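Local atomic coordinates of NLP/P60 family protein (PDB entry 3H41), a protein that probably cleaves the gamma-D-glutamyl-L-lysine bond of murein peptides as a cysteine peptidase, releasing L-Ala-D-Glu during cell wall degradation. Residues I11-W19 with S32-W42. Numbering follows the deposited sequence.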
loop_
_atom_site.group_PDB
_atom_site.type_symbol
_atom_site.label_atom_id
_atom_site.label_comp_id
_atom_site.label_asym_id
_atom_site.label_seq_id
_atom_site.Cartn_x
_atom_site.Cartn_y
_atom_site.Cartn_z
ATOM N N ILE A 11 -5.197 -6.846 10.484
ATOM C CA ILE A 11 -4.704 -5.512 10.840
ATOM C C ILE A 11 -5.807 -4.652 11.454
ATOM O O ILE A 11 -6.878 -4.522 10.871
ATOM C CB ILE A 11 -4.124 -4.806 9.592
ATOM C CG1 ILE A 11 -3.058 -5.679 8.942
ATOM C CG2 ILE A 11 -3.590 -3.408 9.943
ATOM C CD1 ILE A 11 -1.868 -6.041 9.796
ATOM N N ASP A 12 -5.513 -4.050 12.611
ATOM C CA ASP A 12 -6.500 -3.344 13.426
ATOM C C ASP A 12 -6.208 -1.849 13.472
ATOM O O ASP A 12 -6.816 -1.139 14.252
ATOM C CB ASP A 12 -6.584 -3.956 14.841
ATOM C CG ASP A 12 -7.827 -3.482 15.627
ATOM O OD1 ASP A 12 -8.913 -3.430 15.040
ATOM O OD2 ASP A 12 -7.714 -3.129 16.829
ATOM N N VAL A 13 -5.302 -1.370 12.599
ATOM C CA VAL A 13 -4.977 0.047 12.542
ATOM C C VAL A 13 -5.093 0.471 11.094
ATOM O O VAL A 13 -5.152 -0.377 10.166
ATOM C CB VAL A 13 -3.539 0.370 13.153
ATOM C CG1 VAL A 13 -3.582 0.234 14.672
ATOM C CG2 VAL A 13 -2.444 -0.511 12.539
ATOM N N SER A 14 -5.142 1.775 10.864
ATOM C CA SER A 14 -5.324 2.252 9.475
ATOM C C SER A 14 -4.229 1.681 8.572
ATOM O O SER A 14 -4.510 1.134 7.499
ATOM C CB SER A 14 -5.375 3.762 9.403
ATOM O OG SER A 14 -4.193 4.311 9.976
ATOM N N ALA A 15 -2.992 1.768 9.026
ATOM C CA ALA A 15 -1.913 1.038 8.397
ATOM C C ALA A 15 -0.839 0.630 9.420
ATOM O O ALA A 15 -0.430 1.435 10.293
ATOM C CB ALA A 15 -1.332 1.808 7.204
ATOM N N ALA A 16 -0.488 -0.659 9.378
ATOM C CA ALA A 16 0.594 -1.217 10.201
ATOM C C ALA A 16 1.897 -1.240 9.413
ATOM O O ALA A 16 1.941 -1.670 8.277
ATOM C CB ALA A 16 0.276 -2.620 10.680
ATOM N N THR A 17 2.975 -0.848 10.083
ATOM C CA THR A 17 4.298 -0.844 9.491
ATOM C C THR A 17 5.031 -2.068 10.015
ATOM O O THR A 17 5.061 -2.299 11.230
ATOM C CB THR A 17 4.992 0.444 9.914
ATOM O OG1 THR A 17 4.219 1.545 9.412
ATOM C CG2 THR A 17 6.416 0.522 9.339
ATOM N N LEU A 18 5.557 -2.862 9.081
ATOM C CA LEU A 18 6.281 -4.061 9.399
ATOM C C LEU A 18 7.801 -3.821 9.326
ATOM O O LEU A 18 8.319 -3.241 8.364
ATOM C CB LEU A 18 5.880 -5.184 8.444
ATOM C CG LEU A 18 4.557 -5.894 8.831
ATOM C CD1 LEU A 18 3.364 -4.979 8.649
ATOM C CD2 LEU A 18 4.441 -7.161 7.965
ATOM N N TRP A 19 8.486 -4.307 10.344
ATOM C CA TRP A 19 9.932 -4.049 10.571
ATOM C C TRP A 19 10.737 -5.303 10.227
ATOM O O TRP A 19 10.213 -6.407 10.333
ATOM C CB TRP A 19 10.179 -3.615 12.034
ATOM C CG TRP A 19 9.553 -2.278 12.304
ATOM C CD1 TRP A 19 8.221 -2.034 12.411
ATOM C CD2 TRP A 19 10.197 -0.986 12.390
ATOM N NE1 TRP A 19 7.985 -0.708 12.580
ATOM C CE2 TRP A 19 9.176 -0.030 12.584
ATOM C CE3 TRP A 19 11.531 -0.549 12.378
ATOM C CZ2 TRP A 19 9.438 1.352 12.728
ATOM C CZ3 TRP A 19 11.790 0.802 12.500
ATOM C CH2 TRP A 19 10.750 1.743 12.697
ATOM N N SER A 32 3.855 5.374 14.738
ATOM C CA SER A 32 3.589 4.281 13.804
ATOM C C SER A 32 3.235 2.955 14.486
ATOM O O SER A 32 2.706 2.037 13.808
ATOM C CB SER A 32 4.793 4.076 12.844
ATOM O OG SER A 32 5.840 3.389 13.484
ATOM N N ALA A 33 3.551 2.823 15.781
ATOM C CA ALA A 33 3.519 1.506 16.453
ATOM C C ALA A 33 2.368 1.351 17.454
ATOM O O ALA A 33 2.178 0.267 17.995
ATOM C CB ALA A 33 4.836 1.249 17.123
ATOM N N THR A 34 1.627 2.425 17.693
ATOM C CA THR A 34 0.510 2.437 18.637
ATOM C C THR A 34 -0.776 1.979 17.945
ATOM O O THR A 34 -0.826 1.857 16.718
ATOM C CB THR A 34 0.293 3.852 19.201
ATOM O OG1 THR A 34 0.172 4.805 18.106
ATOM C CG2 THR A 34 1.459 4.237 20.123
ATOM N N ASN A 35 -1.813 1.744 18.746
ATOM C CA ASN A 35 -3.139 1.471 18.238
ATOM C C ASN A 35 -4.063 2.396 18.994
ATOM O O ASN A 35 -4.252 2.195 20.167
ATOM C CB ASN A 35 -3.564 0.022 18.467
ATOM C CG ASN A 35 -4.901 -0.283 17.824
ATOM O OD1 ASN A 35 -5.639 0.617 17.508
ATOM N ND2 ASN A 35 -5.209 -1.552 17.629
ATOM N N PRO A 36 -4.617 3.421 18.327
ATOM C CA PRO A 36 -4.450 3.758 16.917
ATOM C C PRO A 36 -3.099 4.379 16.566
ATOM O O PRO A 36 -2.361 4.847 17.437
ATOM C CB PRO A 36 -5.525 4.803 16.688
ATOM C CG PRO A 36 -5.665 5.475 18.024
ATOM C CD PRO A 36 -5.438 4.413 19.034
ATOM N N VAL A 37 -2.781 4.338 15.278
ATOM C CA VAL A 37 -1.597 5.009 14.754
ATOM C C VAL A 37 -1.860 6.487 14.532
ATOM O O VAL A 37 -3.012 6.900 14.430
ATOM C CB VAL A 37 -1.135 4.371 13.417
ATOM C CG1 VAL A 37 -0.701 2.912 13.629
ATOM C CG2 VAL A 37 -2.189 4.458 12.284
ATOM N N ASP A 38 -0.785 7.280 14.412
ATOM C CA ASP A 38 -0.885 8.607 13.803
ATOM C C ASP A 38 0.218 8.790 12.771
ATOM O O ASP A 38 1.322 9.234 13.084
ATOM C CB ASP A 38 -0.845 9.707 14.864
ATOM C CG ASP A 38 -1.092 11.090 14.276
ATOM O OD1 ASP A 38 -1.037 11.305 13.027
ATOM O OD2 ASP A 38 -1.333 11.979 15.083
ATOM N N LEU A 39 -0.080 8.410 11.540
ATOM C CA LEU A 39 0.936 8.333 10.503
ATOM C C LEU A 39 1.292 9.678 9.887
ATOM O O LEU A 39 2.387 9.805 9.313
ATOM C CB LEU A 39 0.514 7.342 9.410
ATOM C CG LEU A 39 0.413 5.880 9.904
ATOM C CD1 LEU A 39 -0.096 4.911 8.836
ATOM C CD2 LEU A 39 1.745 5.390 10.467
ATOM N N TRP A 40 0.397 10.660 9.957
ATOM C CA TRP A 40 0.776 12.029 9.590
ATOM C C TRP A 40 1.759 12.605 10.617
ATOM O O TRP A 40 2.768 13.211 10.249
ATOM C CB TRP A 40 -0.427 12.963 9.402
ATOM C CG TRP A 40 -1.336 12.618 8.265
ATOM C CD1 TRP A 40 -2.663 12.420 8.351
ATOM C CD2 TRP A 40 -0.990 12.403 6.866
ATOM N NE1 TRP A 40 -3.187 12.138 7.127
ATOM C CE2 TRP A 40 -2.179 12.101 6.199
ATOM C CE3 TRP A 40 0.197 12.449 6.133
ATOM C CZ2 TRP A 40 -2.225 11.833 4.846
ATOM C CZ3 TRP A 40 0.154 12.208 4.761
ATOM C CH2 TRP A 40 -1.052 11.883 4.137
ATOM N N LYS A 41 1.487 12.432 11.904
ATOM C CA LYS A 41 2.478 12.781 12.908
ATOM C C LYS A 41 3.809 12.080 12.681
ATOM O O LYS A 41 4.860 12.715 12.770
ATOM C CB LYS A 41 2.013 12.451 14.313
ATOM C CG LYS A 41 3.003 12.898 15.375
ATOM C CD LYS A 41 2.653 12.367 16.777
ATOM C CE LYS A 41 2.024 13.395 17.668
ATOM N NZ LYS A 41 2.295 13.037 19.099
ATOM N N TRP A 42 3.784 10.783 12.382
ATOM C CA TRP A 42 5.027 10.048 12.158
ATOM C C TRP A 42 5.863 10.645 11.019
ATOM O O TRP A 42 7.021 11.038 11.219
ATOM C CB TRP A 42 4.729 8.606 11.837
ATOM C CG TRP A 42 5.933 7.757 11.643
ATOM C CD1 TRP A 42 7.030 7.690 12.461
ATOM C CD2 TRP A 42 6.128 6.784 10.630
ATOM N NE1 TRP A 42 7.916 6.763 11.980
ATOM C CE2 TRP A 42 7.386 6.177 10.870
ATOM C CE3 TRP A 42 5.387 6.387 9.496
ATOM C CZ2 TRP A 42 7.909 5.196 10.031
ATOM C CZ3 TRP A 42 5.892 5.412 8.684
ATOM C CH2 TRP A 42 7.137 4.807 8.947
HETATM O O HOH W 1 -7.067 1.860 15.057
HETATM O O HOH W 2 -5.218 3.341 13.434
HETATM O O HOH W 3 2.186 2.037 11.092
HETATM O O HOH W 4 5.743 0.668 13.849
#
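W19 meets S32 at the edge of its indole: S32 OG stands near the ring plane, 4.2 Å from W19 CZ2. Within 32-42, S32 CB lies over the centre of one W42 face, 3.7 Å above the plane. From 11-19, T17 OG1 approaches the W42 ring obliquely. A water accepts from W19 NE1 and donates to S32 OG, which also bonds to D29. A second water joins A15 O, T17 OG1 and S32 O, and Q63 is a further partner of T17 OG1.

At the other end the flat groups are the D12 carboxylate and the N35 amide, turned 68° apart. N35 ND2 donates to D12 OD2 over 3.1 Å. The oxygen is met on its anti side, 35° out of the carboxylate plane, but the bond stays close to the amide plane. A chi1 of -175° swings the N35 amide away from its own N and brings ND2 to D12 OD2. N35 ND2 also bonds to K103 O, so ND2 has two acceptors.

V13 CG1 packs against the same amide, 3.5 Å from N35 CG. V13 CB meets V37 CG1, the two valines crossing at about a right angle. L39 CD1 touches A15 CB at 3.7 Å. A water accepts from both S14 N and V37 N.

Loop 34-38, with its cis peptide before P36, packs on the turn 12-14 and reaches A15. S32, L39 and W42, from helices 30-33 and 39-45, cover strand 15-19. This strand pairs antiparallel with strand 60-65, which carries the substrate-binding E61, consistent with a place in the N-terminal SH3-like domain. Helix 48-56 packs on both tryptophans, through L54.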